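Local coordinates for protein teichoic acid D-alanine hydrolase (Staphylococcus aureus, PDB 5ZH8) that hydrolyses the D-alanyl esters of wall teichoic acid and lipoteichoic acid in the staphylococcal cell envelope, and affects methicillin resistance and autolysis, at residues A[115-120]-A[364-369]; A[218-223]-A[229-234]; A[318-321]-A[327-330]. All blocks are in the same frame, centred on the assembly; numbering follows the deposited sequence.

Contact 1: residues A[115-120]-A[364-369]; sequences IKNTPN and ALNVKG
N366 meets N117 amide to amide, and this pair alone bridges the two segments, whose backbones stay apart: even here the CA atoms of N117 and N366 are 9.4 Å from each other. Coming along 364-369, A364 and L365 finish strand 359-365, with backbone bonds to S91 and V350 in the strands flanking it. A364 also lies on F123, the residue that N117 and N366 both touch. The strand belongs to the central antiparallel sheet of the beta-lactamase and penicillin-binding-protein fold, and at N366 the chain turns out of it. With CG lodged between backbone N and carbonyl carbon (chi1 64°), the N366 side chain heads for N117, which comes from the opposite direction. N117 ND2 gives a weak hydrogen bond to N366 OD1, 3.3 Å long, with the amide planes 80° apart. Firmer partners lie around this buried pair: N366 OD1 also takes a bond from N89 ND2, N366 ND2 serves the carbonyls of Y108 and K262, and N117 ND2 donates to Y106 O. Together these bonds probably hold both amides in their orientation. One residue on, V367 packs against N370 of the second subunit.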
ATOM      1  N   ILE A 115      13.818   9.919 -16.500  1.00 65.02           N
ATOM      2  CA  ILE A 115      12.794  10.686 -17.199  1.00 63.74           C
ATOM      3  C   ILE A 115      11.891  11.356 -16.177  1.00 61.06           C
ATOM      4  O   ILE A 115      11.240  10.677 -15.383  1.00 59.20           O
ATOM      5  CB  ILE A 115      11.921   9.788 -18.098  1.00 63.32           C
ATOM      6  CG1 ILE A 115      12.781   9.087 -19.160  1.00 66.30           C
ATOM      7  CG2 ILE A 115      10.788  10.597 -18.744  1.00 61.78           C
ATOM      8  CD1 ILE A 115      12.105   7.885 -19.788  1.00 66.13           C
ATOM      9  N   LYS A 116      11.852  12.684 -16.204  1.00 61.37           N
ATOM     10  CA  LYS A 116      11.020  13.450 -15.274  1.00 59.33           C
ATOM     11  C   LYS A 116       9.547  13.354 -15.637  1.00 57.01           C
ATOM     12  O   LYS A 116       9.211  13.181 -16.795  1.00 57.61           O
ATOM     13  CB  LYS A 116      11.456  14.919 -15.235  1.00 60.63           C
ATOM     14  CG  LYS A 116      12.778  15.141 -14.511  1.00 62.60           C
ATOM     15  CD  LYS A 116      12.746  16.424 -13.691  1.00 62.62           C
ATOM     16  CE  LYS A 116      13.990  16.591 -12.828  1.00 64.47           C
ATOM     17  NZ  LYS A 116      15.205  16.881 -13.646  1.00 67.85           N
ATOM     18  N   ASN A 117       8.680  13.455 -14.632  1.00 55.01           N
ATOM     19  CA  ASN A 117       7.228  13.567 -14.853  1.00 53.01           C
ATOM     20  C   ASN A 117       6.890  14.906 -15.492  1.00 53.49           C
ATOM     21  O   ASN A 117       7.299  15.955 -15.000  1.00 54.42           O
ATOM     22  CB  ASN A 117       6.453  13.450 -13.538  1.00 50.88           C
ATOM     23  CG  ASN A 117       6.303  12.019 -13.068  1.00 50.32           C
ATOM     24  OD1 ASN A 117       5.938  11.140 -13.835  1.00 50.40           O
ATOM     25  ND2 ASN A 117       6.560  11.785 -11.790  1.00 50.32           N
ATOM     26  N   THR A 118       6.146  14.866 -16.587  1.00 53.43           N
ATOM     27  CA  THR A 118       5.693  16.070 -17.268  1.00 54.04           C
ATOM     28  C   THR A 118       4.179  16.003 -17.386  1.00 52.27           C
ATOM     29  O   THR A 118       3.580  14.994 -17.006  1.00 50.74           O
ATOM     30  CB  THR A 118       6.320  16.166 -18.665  1.00 56.52           C
ATOM     31  OG1 THR A 118       5.874  15.070 -19.466  1.00 56.38           O
ATOM     32  CG2 THR A 118       7.828  16.114 -18.572  1.00 58.67           C
ATOM     33  N   PRO A 119       3.547  17.075 -17.897  1.00 52.82           N
ATOM     34  CA  PRO A 119       2.109  16.983 -18.179  1.00 51.35           C
ATOM     35  C   PRO A 119       1.758  15.904 -19.208  1.00 51.53           C
ATOM     36  O   PRO A 119       0.632  15.418 -19.228  1.00 50.04           O
ATOM     37  CB  PRO A 119       1.769  18.378 -18.711  1.00 52.57           C
ATOM     38  CG  PRO A 119       2.760  19.278 -18.051  1.00 53.71           C
ATOM     39  CD  PRO A 119       4.031  18.466 -17.983  1.00 54.50           C
ATOM     40  N   ASN A 120       2.723  15.529 -20.043  1.00 53.81           N
ATOM     41  CA  ASN A 120       2.538  14.448 -21.017  1.00 54.59           C
ATOM     42  C   ASN A 120       2.537  13.043 -20.410  1.00 53.49           C
ATOM     43  O   ASN A 120       2.042  12.107 -21.039  1.00 53.75           O
ATOM     44  CB  ASN A 120       3.599  14.527 -22.115  1.00 57.54           C
ATOM     45  CG  ASN A 120       3.105  15.260 -23.335  1.00 59.12           C
ATOM     46  OD1 ASN A 120       3.448  16.422 -23.559  1.00 60.60           O
ATOM     47  ND2 ASN A 120       2.260  14.591 -24.122  1.00 59.11           N
ATOM     48  N   ALA A 364      -2.125  12.274  -9.725  1.00 44.27           N
ATOM     49  CA  ALA A 364      -1.561  10.994 -10.137  1.00 45.06           C
ATOM     50  C   ALA A 364      -0.224  10.748  -9.441  1.00 46.14           C
ATOM     51  O   ALA A 364       0.677  11.582  -9.492  1.00 47.04           O
ATOM     52  CB  ALA A 364      -1.388  10.959 -11.650  1.00 45.73           C
ATOM     53  N   LEU A 365      -0.097   9.590  -8.811  1.00 46.36           N
ATOM     54  CA  LEU A 365       1.080   9.255  -8.038  1.00 47.44           C
ATOM     55  C   LEU A 365       1.672   7.937  -8.535  1.00 48.30           C
ATOM     56  O   LEU A 365       0.995   6.918  -8.511  1.00 47.76           O
ATOM     57  CB  LEU A 365       0.664   9.134  -6.573  1.00 47.32           C
ATOM     58  CG  LEU A 365       1.753   8.912  -5.537  1.00 48.69           C
ATOM     59  CD1 LEU A 365       2.642  10.142  -5.404  1.00 49.41           C
ATOM     60  CD2 LEU A 365       1.094   8.557  -4.213  1.00 48.64           C
ATOM     61  N   ASN A 366       2.930   7.961  -8.982  1.00 49.70           N
ATOM     62  CA  ASN A 366       3.602   6.752  -9.497  1.00 50.84           C
ATOM     63  C   ASN A 366       4.658   6.150  -8.551  1.00 52.43           C
ATOM     64  O   ASN A 366       5.310   5.171  -8.895  1.00 53.98           O
ATOM     65  CB  ASN A 366       4.182   6.987 -10.897  1.00 51.52           C
ATOM     66  CG  ASN A 366       5.281   8.026 -10.923  1.00 52.32           C
ATOM     67  OD1 ASN A 366       5.100   9.139 -10.452  1.00 51.50           O
ATOM     68  ND2 ASN A 366       6.419   7.672 -11.507  1.00 54.26           N
ATOM     69  N   VAL A 367       4.823   6.731  -7.365  1.00 52.55           N
ATOM     70  CA  VAL A 367       5.492   6.043  -6.257  1.00 53.91           C
ATOM     71  C   VAL A 367       4.419   5.804  -5.198  1.00 53.33           C
ATOM     72  O   VAL A 367       3.823   6.744  -4.682  1.00 52.15           O
ATOM     73  CB  VAL A 367       6.656   6.855  -5.661  1.00 54.65           C
ATOM     74  CG1 VAL A 367       7.346   6.058  -4.569  1.00 56.19           C
ATOM     75  CG2 VAL A 367       7.647   7.245  -6.747  1.00 55.66           C
ATOM     76  N   LYS A 368       4.164   4.538  -4.890  1.00 54.59           N
ATOM     77  CA  LYS A 368       3.036   4.174  -4.044  1.00 54.20           C
ATOM     78  C   LYS A 368       3.109   4.870  -2.694  1.00 53.99           C
ATOM     79  O   LYS A 368       4.175   4.957  -2.077  1.00 55.06           O
ATOM     80  CB  LYS A 368       2.980   2.666  -3.839  1.00 56.29           C
ATOM     81  CG  LYS A 368       1.686   2.174  -3.218  1.00 56.16           C
ATOM     82  CD  LYS A 368       1.680   0.647  -3.172  1.00 58.39           C
ATOM     83  CE  LYS A 368       0.343   0.097  -2.707  1.00 58.38           C
ATOM     84  NZ  LYS A 368      -0.082   0.674  -1.395  1.00 58.37           N
ATOM     85  N   GLY A 369       1.960   5.359  -2.247  1.00 52.42           N
ATOM     86  CA  GLY A 369       1.865   6.065  -0.983  1.00 52.40           C
ATOM     87  C   GLY A 369       0.462   6.575  -0.785  1.00 50.83           C
ATOM     88  O   GLY A 369      -0.443   6.204  -1.514  1.00 49.94           O
TER

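Contact 2: residues A[218-223]-A[229-234]; sequences VLAKVI and KSYAEN
A220 and I223, one helical turn apart, form the face that helix 213-227 presents to the start of helix 231-240. The two are consecutive helices joined by a short connection, in the helical part of the beta-lactamase-like fold. The backbones draw closest at A220 and Y231, CA to CA 6.6 Å, a spacing that the small alanine allows. A220 CB meets the tyrosine ring obliquely, 3.8 Å from Y231 CD2. K221 leaves the helix away from 229-234, and its NZ makes salt bridges to D190 and E224; the second oxygen of E224 accepts from the backbone N of Y231, so this carboxylate links the older helix to the first turn of the next. I223 then works with both of its branches. Its CG1 sits beside the backbone N (chi1 -69°) and carries CD1 toward the same ring, 4.3 Å from Y231 CE2, while CG2 is directed at N234 and rests 3.9 Å from N234 CG. The I223 and N234 side chains pass each other running opposite ways, and all four residues are buried. Beyond them, I223 also reaches T133 and L136 of helix 129-142, which overlaps the SxxK motif expected in this family. The tyrosine stretches to that helix too: with CG anti to its backbone N (chi1 -179°) the ring runs alongside A220, and Y231 OH hydrogen-bonds with the hydroxyls of T133 and S132. At the mouth of the second helix S230 is the N-cap, its OG accepting from E233 N at 3.0 Å, and K229 NZ makes a salt bridge to E233 OE2 at 3.6 Å.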
ATOM      1  N   VAL A 218     -16.651  -8.434 -16.188  1.00 54.66           N
ATOM      2  CA  VAL A 218     -17.868  -9.038 -16.747  1.00 55.82           C
ATOM      3  C   VAL A 218     -18.695  -8.017 -17.526  1.00 54.10           C
ATOM      4  O   VAL A 218     -19.247  -8.333 -18.585  1.00 54.87           O
ATOM      5  CB  VAL A 218     -18.778  -9.618 -15.631  1.00 56.93           C
ATOM      6  CG1 VAL A 218     -20.150 -10.003 -16.182  1.00 57.87           C
ATOM      7  CG2 VAL A 218     -18.100 -10.795 -14.945  1.00 59.17           C
ATOM      8  N   LEU A 219     -18.798  -6.805 -16.982  1.00 51.85           N
ATOM      9  CA  LEU A 219     -19.515  -5.714 -17.650  1.00 50.48           C
ATOM     10  C   LEU A 219     -18.832  -5.297 -18.944  1.00 50.26           C
ATOM     11  O   LEU A 219     -19.500  -4.981 -19.923  1.00 50.68           O
ATOM     12  CB  LEU A 219     -19.658  -4.493 -16.737  1.00 48.60           C
ATOM     13  CG  LEU A 219     -20.695  -4.583 -15.615  1.00 48.79           C
ATOM     14  CD1 LEU A 219     -20.619  -3.347 -14.732  1.00 47.25           C
ATOM     15  CD2 LEU A 219     -22.095  -4.811 -16.157  1.00 49.54           C
ATOM     16  N   ALA A 220     -17.505  -5.285 -18.943  1.00 50.29           N
ATOM     17  CA  ALA A 220     -16.748  -4.991 -20.156  1.00 50.66           C
ATOM     18  C   ALA A 220     -17.034  -6.034 -21.245  1.00 52.88           C
ATOM     19  O   ALA A 220     -17.156  -5.688 -22.419  1.00 53.40           O
ATOM     20  CB  ALA A 220     -15.257  -4.930 -19.852  1.00 50.62           C
ATOM     21  N   LYS A 221     -17.148  -7.303 -20.858  1.00 54.54           N
ATOM     22  CA  LYS A 221     -17.456  -8.366 -21.808  1.00 56.94           C
ATOM     23  C   LYS A 221     -18.900  -8.262 -22.312  1.00 56.97           C
ATOM     24  O   LYS A 221     -19.176  -8.534 -23.488  1.00 58.03           O
ATOM     25  CB  LYS A 221     -17.210  -9.741 -21.181  1.00 59.21           C
ATOM     26  CG  LYS A 221     -17.310 -10.903 -22.158  1.00 62.22           C
ATOM     27  CD  LYS A 221     -16.178 -10.871 -23.180  1.00 63.35           C
ATOM     28  CE  LYS A 221     -16.669 -11.230 -24.576  1.00 65.28           C
ATOM     29  NZ  LYS A 221     -15.713 -10.796 -25.631  1.00 65.87           N
ATOM     30  N   VAL A 222     -19.812  -7.872 -21.419  1.00 55.66           N
ATOM     31  CA  VAL A 222     -21.204  -7.593 -21.790  1.00 55.30           C
ATOM     32  C   VAL A 222     -21.236  -6.533 -22.896  1.00 54.19           C
ATOM     33  O   VAL A 222     -21.938  -6.687 -23.903  1.00 55.03           O
ATOM     34  CB  VAL A 222     -22.040  -7.124 -20.566  1.00 54.19           C
ATOM     35  CG1 VAL A 222     -23.376  -6.524 -20.997  1.00 53.93           C
ATOM     36  CG2 VAL A 222     -22.268  -8.274 -19.590  1.00 55.62           C
ATOM     37  N   ILE A 223     -20.461  -5.465 -22.701  1.00 52.09           N
ATOM     38  CA  ILE A 223     -20.344  -4.402 -23.695  1.00 51.24           C
ATOM     39  C   ILE A 223     -19.879  -4.981 -25.026  1.00 52.78           C
ATOM     40  O   ILE A 223     -20.463  -4.698 -26.067  1.00 53.35           O
ATOM     41  CB  ILE A 223     -19.377  -3.283 -23.234  1.00 49.43           C
ATOM     42  CG1 ILE A 223     -19.983  -2.507 -22.058  1.00 47.85           C
ATOM     43  CG2 ILE A 223     -19.052  -2.321 -24.372  1.00 49.36           C
ATOM     44  CD1 ILE A 223     -18.984  -1.679 -21.285  1.00 46.43           C
ATOM     45  N   LYS A 229     -18.318  -5.674 -30.785  1.00 59.12           N
ATOM     46  CA  LYS A 229     -17.100  -4.918 -31.047  1.00 58.95           C
ATOM     47  C   LYS A 229     -16.245  -4.883 -29.807  1.00 57.26           C
ATOM     48  O   LYS A 229     -16.753  -4.978 -28.697  1.00 55.63           O
ATOM     49  CB  LYS A 229     -17.427  -3.493 -31.491  1.00 58.24           C
ATOM     50  CG  LYS A 229     -18.113  -3.423 -32.843  1.00 60.41           C
ATOM     51  CD  LYS A 229     -18.106  -2.008 -33.409  1.00 60.37           C
ATOM     52  CE  LYS A 229     -18.524  -1.997 -34.873  1.00 63.17           C
ATOM     53  NZ  LYS A 229     -17.624  -2.824 -35.737  1.00 65.83           N
ATOM     54  N   SER A 230     -14.940  -4.738 -30.004  1.00 57.92           N
ATOM     55  CA  SER A 230     -14.001  -4.735 -28.892  1.00 56.77           C
ATOM     56  C   SER A 230     -14.275  -3.577 -27.934  1.00 53.95           C
ATOM     57  O   SER A 230     -14.818  -2.545 -28.330  1.00 53.10           O
ATOM     58  CB  SER A 230     -12.565  -4.661 -29.407  1.00 58.09           C
ATOM     59  OG  SER A 230     -12.242  -3.353 -29.853  1.00 57.53           O
ATOM     60  N   TYR A 231     -13.900  -3.767 -26.673  1.00 52.79           N
ATOM     61  CA  TYR A 231     -14.003  -2.725 -25.663  1.00 50.49           C
ATOM     62  C   TYR A 231     -13.241  -1.482 -26.110  1.00 50.28           C
ATOM     63  O   TYR A 231     -13.752  -0.367 -26.010  1.00 49.35           O
ATOM     64  CB  TYR A 231     -13.447  -3.224 -24.321  1.00 49.71           C
ATOM     65  CG  TYR A 231     -13.531  -2.203 -23.205  1.00 47.44           C
ATOM     66  CD1 TYR A 231     -12.513  -1.277 -23.006  1.00 46.69           C
ATOM     67  CD2 TYR A 231     -14.630  -2.160 -22.349  1.00 46.17           C
ATOM     68  CE1 TYR A 231     -12.580  -0.340 -21.985  1.00 44.83           C
ATOM     69  CE2 TYR A 231     -14.708  -1.231 -21.329  1.00 44.43           C
ATOM     70  CZ  TYR A 231     -13.679  -0.319 -21.149  1.00 43.79           C
ATOM     71  OH  TYR A 231     -13.746   0.622 -20.139  1.00 42.16           O
ATOM     72  N   ALA A 232     -12.023  -1.685 -26.607  1.00 51.80           N
ATOM     73  CA  ALA A 232     -11.166  -0.595 -27.083  1.00 52.03           C
ATOM     74  C   ALA A 232     -11.848   0.241 -28.155  1.00 52.40           C
ATOM     75  O   ALA A 232     -11.746   1.464 -28.160  1.00 51.73           O
ATOM     76  CB  ALA A 232      -9.849  -1.159 -27.622  1.00 54.25           C
ATOM     77  N   GLU A 233     -12.534  -0.430 -29.068  1.00 53.94           N
ATOM     78  CA  GLU A 233     -13.260   0.251 -30.127  1.00 54.77           C
ATOM     79  C   GLU A 233     -14.451   1.015 -29.558  1.00 52.83           C
ATOM     80  O   GLU A 233     -14.675   2.171 -29.915  1.00 52.61           O
ATOM     81  CB  GLU A 233     -13.732  -0.754 -31.172  1.00 57.03           C
ATOM     82  CG  GLU A 233     -14.334  -0.116 -32.411  1.00 58.40           C
ATOM     83  CD  GLU A 233     -14.507  -1.089 -33.554  1.00 61.35           C
ATOM     84  OE1 GLU A 233     -14.131  -2.281 -33.411  1.00 62.58           O
ATOM     85  OE2 GLU A 233     -15.040  -0.661 -34.597  1.00 62.83           O
ATOM     86  N   ASN A 234     -15.210   0.370 -28.676  1.00 51.69           N
ATOM     87  CA  ASN A 234     -16.345   1.024 -28.049  1.00 50.35           C
ATOM     88  C   ASN A 234     -15.888   2.261 -27.284  1.00 49.13           C
ATOM     89  O   ASN A 234     -16.526   3.310 -27.373  1.00 48.66           O
ATOM     90  CB  ASN A 234     -17.107   0.063 -27.129  1.00 49.71           C
ATOM     91  CG  ASN A 234     -18.031  -0.886 -27.890  1.00 51.24           C
ATOM     92  OD1 ASN A 234     -17.970  -2.103 -27.720  1.00 52.08           O
ATOM     93  ND2 ASN A 234     -18.921  -0.327 -28.707  1.00 51.94           N
TER

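Contact 3: residues A[318-321]-A[327-330]; sequences HEFG and DEYR
R330 clasps the backbone carbonyl of E319 end-on with two nitrogens: NH2 lies 2.7 Å and NH1 2.8 Å from E319 O. The oxygen sits in the guanidinium plane, while both donors approach it from the same face of the carbonyl plane, somewhat tilted from it. This ties the chain just past helix 310-318 to strand 329-330, the outermost strand at one end of the main antiparallel sheet of the beta-lactamase-like fold. NH1 donates as well to L316 O in the last turn of that helix, so the arginine gathers carbonyls at the helix's C-terminal end, where its positive charge would probably be welcome. The side chain folds back on its own segment to do this, bent at chi2 (-67°) and chi3 (-53°). NE bonds E328 O at 2.8 Å from above that carbonyl's plane, and NH2 adds weak bonds to D327 O and E328 O. Tethered to both segments in this way, the group probably has little freedom to rotate.

The carboxylates look elsewhere: E319 bonds T322 and V396 N, and E328 makes a salt bridge to K336. The backbone of F320 is joined to G393 in the C-terminal tail.

Packing completes the contact around F320, which closes on 327-330 next to the arginine. Its CB lies 3.7 Å from D327 O. The phenylalanine and E328 run side by side in the same direction, the ring and the carboxylate planes 65° apart, and F320 CD2 touches the methylene E328 CG at 3.9 Å.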
ATOM      1  N   HIS A 318     -25.011  13.126  -9.622  1.00 43.20           N
ATOM      2  CA  HIS A 318     -25.360  13.745  -8.323  1.00 44.03           C
ATOM      3  C   HIS A 318     -26.414  13.061  -7.445  1.00 45.20           C
ATOM      4  O   HIS A 318     -26.515  13.390  -6.265  1.00 46.20           O
ATOM      5  CB  HIS A 318     -25.781  15.192  -8.555  1.00 44.89           C
ATOM      6  CG  HIS A 318     -24.762  16.002  -9.289  1.00 44.17           C
ATOM      7  ND1 HIS A 318     -23.442  16.056  -8.904  1.00 42.98           N
ATOM      8  CD2 HIS A 318     -24.872  16.811 -10.369  1.00 44.63           C
ATOM      9  CE1 HIS A 318     -22.783  16.864  -9.713  1.00 42.98           C
ATOM     10  NE2 HIS A 318     -23.626  17.335 -10.611  1.00 43.87           N
ATOM     11  N   GLU A 319     -27.198  12.135  -7.996  1.00 45.54           N
ATOM     12  CA  GLU A 319     -28.265  11.495  -7.227  1.00 46.82           C
ATOM     13  C   GLU A 319     -27.699  10.324  -6.453  1.00 46.18           C
ATOM     14  O   GLU A 319     -27.074   9.445  -7.040  1.00 45.31           O
ATOM     15  CB  GLU A 319     -29.394  11.012  -8.145  1.00 47.74           C
ATOM     16  CG  GLU A 319     -30.543  10.325  -7.409  1.00 49.69           C
ATOM     17  CD  GLU A 319     -31.709   9.982  -8.317  1.00 50.82           C
ATOM     18  OE1 GLU A 319     -32.251  10.878  -8.994  1.00 51.83           O
ATOM     19  OE2 GLU A 319     -32.106   8.807  -8.350  1.00 51.27           O
ATOM     20  N   PHE A 320     -27.916  10.306  -5.139  1.00 47.05           N
ATOM     21  CA  PHE A 320     -27.560   9.145  -4.327  1.00 46.93           C
ATOM     22  C   PHE A 320     -28.505   8.962  -3.154  1.00 49.11           C
ATOM     23  O   PHE A 320     -29.026   9.936  -2.615  1.00 50.64           O
ATOM     24  CB  PHE A 320     -26.098   9.204  -3.866  1.00 45.47           C
ATOM     25  CG  PHE A 320     -25.830  10.152  -2.738  1.00 46.02           C
ATOM     26  CD1 PHE A 320     -25.863  11.521  -2.941  1.00 45.99           C
ATOM     27  CD2 PHE A 320     -25.483   9.672  -1.483  1.00 46.79           C
ATOM     28  CE1 PHE A 320     -25.584  12.397  -1.904  1.00 46.89           C
ATOM     29  CE2 PHE A 320     -25.202  10.539  -0.442  1.00 47.63           C
ATOM     30  CZ  PHE A 320     -25.249  11.905  -0.652  1.00 47.60           C
ATOM     31  N   GLY A 321     -28.716   7.704  -2.771  1.00 49.85           N
ATOM     32  CA  GLY A 321     -29.652   7.347  -1.715  1.00 52.22           C
ATOM     33  C   GLY A 321     -31.068   7.205  -2.241  1.00 53.68           C
ATOM     34  O   GLY A 321     -32.032   7.536  -1.551  1.00 55.70           O
ATOM     35  N   ASP A 327     -26.467   3.867  -3.652  1.00 51.69           N
ATOM     36  CA  ASP A 327     -25.176   4.069  -3.009  1.00 51.52           C
ATOM     37  C   ASP A 327     -24.491   5.290  -3.593  1.00 49.97           C
ATOM     38  O   ASP A 327     -24.920   5.828  -4.615  1.00 49.54           O
ATOM     39  CB  ASP A 327     -24.291   2.825  -3.198  1.00 51.60           C
ATOM     40  CG  ASP A 327     -24.983   1.536  -2.752  1.00 53.87           C
ATOM     41  OD1 ASP A 327     -25.736   1.620  -1.762  1.00 56.13           O
ATOM     42  OD2 ASP A 327     -24.824   0.471  -3.395  1.00 54.15           O
ATOM     43  N   GLU A 328     -23.429   5.732  -2.927  1.00 49.59           N
ATOM     44  CA  GLU A 328     -22.589   6.808  -3.445  1.00 48.09           C
ATOM     45  C   GLU A 328     -21.940   6.343  -4.737  1.00 46.60           C
ATOM     46  O   GLU A 328     -21.803   7.115  -5.692  1.00 45.56           O
ATOM     47  CB  GLU A 328     -21.510   7.193  -2.429  1.00 48.22           C
ATOM     48  CG  GLU A 328     -22.057   7.835  -1.165  1.00 49.76           C
ATOM     49  CD  GLU A 328     -20.972   8.289  -0.203  1.00 50.10           C
ATOM     50  OE1 GLU A 328     -19.828   7.785  -0.291  1.00 49.37           O
ATOM     51  OE2 GLU A 328     -21.270   9.153   0.651  1.00 51.22           O
ATOM     52  N   TYR A 329     -21.560   5.068  -4.762  1.00 46.72           N
ATOM     53  CA  TYR A 329     -20.929   4.468  -5.932  1.00 45.64           C
ATOM     54  C   TYR A 329     -21.939   4.206  -7.047  1.00 45.27           C
ATOM     55  O   TYR A 329     -23.021   3.696  -6.796  1.00 46.42           O
ATOM     56  CB  TYR A 329     -20.251   3.156  -5.545  1.00 46.31           C
ATOM     57  CG  TYR A 329     -19.283   2.646  -6.579  1.00 45.72           C
ATOM     58  CD1 TYR A 329     -18.011   3.167  -6.665  1.00 44.90           C
ATOM     59  CD2 TYR A 329     -19.639   1.643  -7.473  1.00 46.23           C
ATOM     60  CE1 TYR A 329     -17.107   2.712  -7.593  1.00 44.57           C
ATOM     61  CE2 TYR A 329     -18.738   1.182  -8.418  1.00 45.72           C
ATOM     62  CZ  TYR A 329     -17.475   1.723  -8.468  1.00 44.97           C
ATOM     63  OH  TYR A 329     -16.553   1.283  -9.385  1.00 45.31           O
ATOM     64  N   ARG A 330     -21.577   4.578  -8.268  1.00 43.84           N
ATOM     65  CA  ARG A 330     -22.322   4.181  -9.457  1.00 43.88           C
ATOM     66  C   ARG A 330     -21.434   4.314 -10.693  1.00 43.16           C
ATOM     67  O   ARG A 330     -20.601   5.228 -10.780  1.00 42.33           O
ATOM     68  CB  ARG A 330     -23.608   5.009  -9.640  1.00 44.08           C
ATOM     69  CG  ARG A 330     -23.427   6.373 -10.319  1.00 43.12           C
ATOM     70  CD  ARG A 330     -22.617   7.353  -9.468  1.00 42.36           C
ATOM     71  NE  ARG A 330     -23.185   7.454  -8.131  1.00 42.93           N
ATOM     72  CZ  ARG A 330     -24.313   8.088  -7.841  1.00 43.49           C
ATOM     73  NH1 ARG A 330     -25.010   8.717  -8.780  1.00 43.44           N
ATOM     74  NH2 ARG A 330     -24.749   8.096  -6.593  1.00 44.48           N
TER

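In the fold
From the N terminus, the chain first reaches 115-120, which waits for its partner until 364-369 arrives at the end of strand 359-365; contact 1 thus closes a loop of 243 intervening residues. Both other contacts fall within that loop, one after the other. Contact 2 closes over five residues, four of them the end of helix 213-227, and joins that helix to helix 231-240; contact 3 closes a five-residue loop between helix 310-318 and strand 329-330. Contacts 1 and 3 reach the same antiparallel sheet on opposite sides of the chain's centre, their centres 31 Å apart. Contact 2 belongs to the helical part; its nearest atoms are about 8 Å from those of contact 3, without touching.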